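Local coordinates for protein eukaryotic peptide chain release factor GTP-binding subunit (PDB 1R5B) that acts as the GTP-binding subunit of the eukaryotic peptide chain release factor, a translation factor of the family of elongation factor Tu and eEF1A, at residues A[179-184]-A[265-270]. Numbering follows the deposited sequence.
Sequences QGINHL and HLERKV
Glu-267, His-265 and His-183 account for most of the 232 Å² buried where the loop 179-184 meets 265-270. Glu-267, in the first turn of helix 267-270, starts with CG anti to its carbonyl carbon and then bends at chi2 (-61°), which brings the carboxylate to the loop backbone. There OE2 accepts the backbone N-H of Asn-182, N to OE2 2.9 Å, with an N-H...O angle of 155°. A second bond to OE2, from His-183 N at 3.4 Å and 136°, is weak; the one oxygen thus faces two consecutive backbone amides, although its modelled position is less certain. Gly-180 O lies against the carboxylate carbon, 3.1 Å from Glu-267 CD, near both oxygens but, all being acceptors, not bonded to them.

His-183 CB sits 3.5 Å from the centroid of the His-265 ring, nearly on its normal, a CH-pi contact; Val-270 CG2 rests over the opposite face. In return, His-265 CB lies off-centre over the His-183 ring. The two ring planes are near parallel but slid apart, centroids 5.2 Å from each other.

Gly-180, with positive phi, is the C-prime residue of the Schellman motif ending helix 169-178: Ile-181 N bonds to Ala-176 O, Gly-180 N to Arg-177 O. Glu-267 and the histidine packing join this loop, leading into strand 184-189 of the P-loop NTP-binding fold, to the short helix before beta-domain strand 275-283.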
loop_
_atom_site.group_PDB
_atom_site.type_symbol
_atom_site.label_atom_id
_atom_site.label_comp_id
_atom_site.label_asym_id
_atom_site.label_seq_id
_atom_site.Cartn_x
_atom_site.Cartn_y
_atom_site.Cartn_z
ATOM N N GLN A 179 19.438 -2.898 -1.261
ATOM C CA GLN A 179 18.366 -2.365 -0.417
ATOM C C GLN A 179 17.024 -3.103 -0.599
ATOM O O GLN A 179 15.996 -2.653 -0.083
ATOM C CB GLN A 179 18.141 -0.880 -0.729
ATOM C CG GLN A 179 19.285 0.019 -0.350
ATOM C CD GLN A 179 19.283 0.364 1.125
ATOM O OE1 GLN A 179 18.435 1.140 1.588
ATOM N NE2 GLN A 179 20.229 -0.206 1.869
ATOM N N GLY A 180 17.024 -4.207 -1.346
ATOM C CA GLY A 180 15.846 -5.040 -1.489
ATOM C C GLY A 180 14.862 -4.488 -2.490
ATOM O O GLY A 180 13.740 -4.961 -2.564
ATOM N N ILE A 181 15.289 -3.510 -3.282
ATOM C CA ILE A 181 14.428 -2.891 -4.298
ATOM C C ILE A 181 14.408 -3.743 -5.534
ATOM O O ILE A 181 15.339 -3.706 -6.329
ATOM C CB ILE A 181 14.910 -1.454 -4.695
ATOM C CG1 ILE A 181 15.074 -0.579 -3.456
ATOM C CG2 ILE A 181 13.914 -0.828 -5.679
ATOM C CD1 ILE A 181 13.855 -0.609 -2.550
ATOM N N ASN A 182 13.344 -4.518 -5.675
ATOM C CA ASN A 182 13.144 -5.404 -6.809
ATOM C C ASN A 182 12.225 -4.797 -7.852
ATOM O O ASN A 182 12.085 -5.327 -8.952
ATOM C CB ASN A 182 12.597 -6.747 -6.325
ATOM C CG ASN A 182 13.585 -7.487 -5.444
ATOM O OD1 ASN A 182 13.213 -8.118 -4.461
ATOM N ND2 ASN A 182 14.854 -7.400 -5.789
ATOM N N HIS A 183 11.588 -3.691 -7.510
ATOM C CA HIS A 183 10.812 -2.932 -8.474
ATOM C C HIS A 183 11.304 -1.497 -8.371
ATOM O O HIS A 183 10.952 -0.767 -7.453
ATOM C CB HIS A 183 9.331 -3.038 -8.153
ATOM C CG HIS A 183 8.458 -2.278 -9.091
ATOM N ND1 HIS A 183 8.284 -0.917 -8.997
ATOM C CD2 HIS A 183 7.699 -2.683 -10.134
ATOM C CE1 HIS A 183 7.451 -0.517 -9.940
ATOM N NE2 HIS A 183 7.079 -1.569 -10.642
ATOM N N LEU A 184 12.160 -1.121 -9.302
ATOM C CA LEU A 184 12.857 0.140 -9.239
ATOM C C LEU A 184 12.060 1.205 -9.976
ATOM O O LEU A 184 11.665 1.005 -11.114
ATOM C CB LEU A 184 14.227 -0.035 -9.884
ATOM C CG LEU A 184 15.244 1.077 -9.722
ATOM C CD1 LEU A 184 15.546 1.303 -8.264
ATOM C CD2 LEU A 184 16.513 0.689 -10.453
ATOM N N HIS A 265 3.510 -2.382 -5.728
ATOM C CA HIS A 265 4.686 -3.120 -5.286
ATOM C C HIS A 265 5.431 -2.354 -4.191
ATOM O O HIS A 265 6.254 -1.522 -4.496
ATOM C CB HIS A 265 5.598 -3.366 -6.479
ATOM C CG HIS A 265 6.643 -4.405 -6.253
ATOM N ND1 HIS A 265 7.684 -4.242 -5.361
ATOM C CD2 HIS A 265 6.824 -5.614 -6.828
ATOM C CE1 HIS A 265 8.459 -5.316 -5.402
ATOM N NE2 HIS A 265 7.956 -6.162 -6.281
ATOM N N LEU A 266 5.089 -2.617 -2.926
ATOM C CA LEU A 266 5.831 -2.106 -1.776
ATOM C C LEU A 266 6.588 -3.277 -1.115
ATOM O O LEU A 266 5.974 -4.235 -0.641
ATOM C CB LEU A 266 4.871 -1.457 -0.768
ATOM C CG LEU A 266 3.890 -0.382 -1.263
ATOM C CD1 LEU A 266 3.135 0.222 -0.117
ATOM C CD2 LEU A 266 4.566 0.693 -1.988
ATOM N N GLU A 267 7.910 -3.194 -1.071
ATOM C CA GLU A 267 8.737 -4.344 -0.675
ATOM C C GLU A 267 8.397 -4.989 0.660
ATOM O O GLU A 267 8.366 -6.194 0.726
ATOM C CB GLU A 267 10.216 -3.997 -0.656
ATOM C CG GLU A 267 10.802 -3.574 -1.987
ATOM C CD GLU A 267 10.715 -4.641 -3.076
ATOM O OE1 GLU A 267 10.565 -5.845 -2.778
ATOM O OE2 GLU A 267 10.808 -4.233 -4.249
ATOM N N ARG A 268 8.163 -4.217 1.720
ATOM C CA ARG A 268 7.836 -4.828 3.005
ATOM C C ARG A 268 6.561 -5.659 2.909
ATOM O O ARG A 268 6.490 -6.752 3.464
ATOM C CB ARG A 268 7.688 -3.788 4.121
ATOM C CG ARG A 268 9.003 -3.112 4.505
ATOM C CD ARG A 268 8.896 -2.080 5.617
ATOM N NE ARG A 268 7.923 -1.034 5.303
ATOM C CZ ARG A 268 7.365 -0.233 6.199
ATOM N NH1 ARG A 268 7.677 -0.329 7.478
ATOM N NH2 ARG A 268 6.479 0.674 5.811
ATOM N N LYS A 269 5.565 -5.121 2.207
ATOM C CA LYS A 269 4.261 -5.774 2.025
ATOM C C LYS A 269 4.396 -7.000 1.109
ATOM O O LYS A 269 3.795 -8.025 1.376
ATOM C CB LYS A 269 3.251 -4.787 1.427
ATOM C CG LYS A 269 1.817 -5.017 1.783
ATOM C CD LYS A 269 0.878 -4.075 1.004
ATOM C CE LYS A 269 0.752 -2.692 1.627
ATOM N NZ LYS A 269 0.124 -1.704 0.659
ATOM N N VAL A 270 5.195 -6.887 0.054
ATOM C CA VAL A 270 5.444 -8.016 -0.851
ATOM C C VAL A 270 6.133 -9.178 -0.123
ATOM O O VAL A 270 5.870 -10.350 -0.413
ATOM C CB VAL A 270 6.337 -7.596 -2.054
ATOM C CG1 VAL A 270 6.799 -8.824 -2.884
ATOM C CG2 VAL A 270 5.607 -6.600 -2.950
#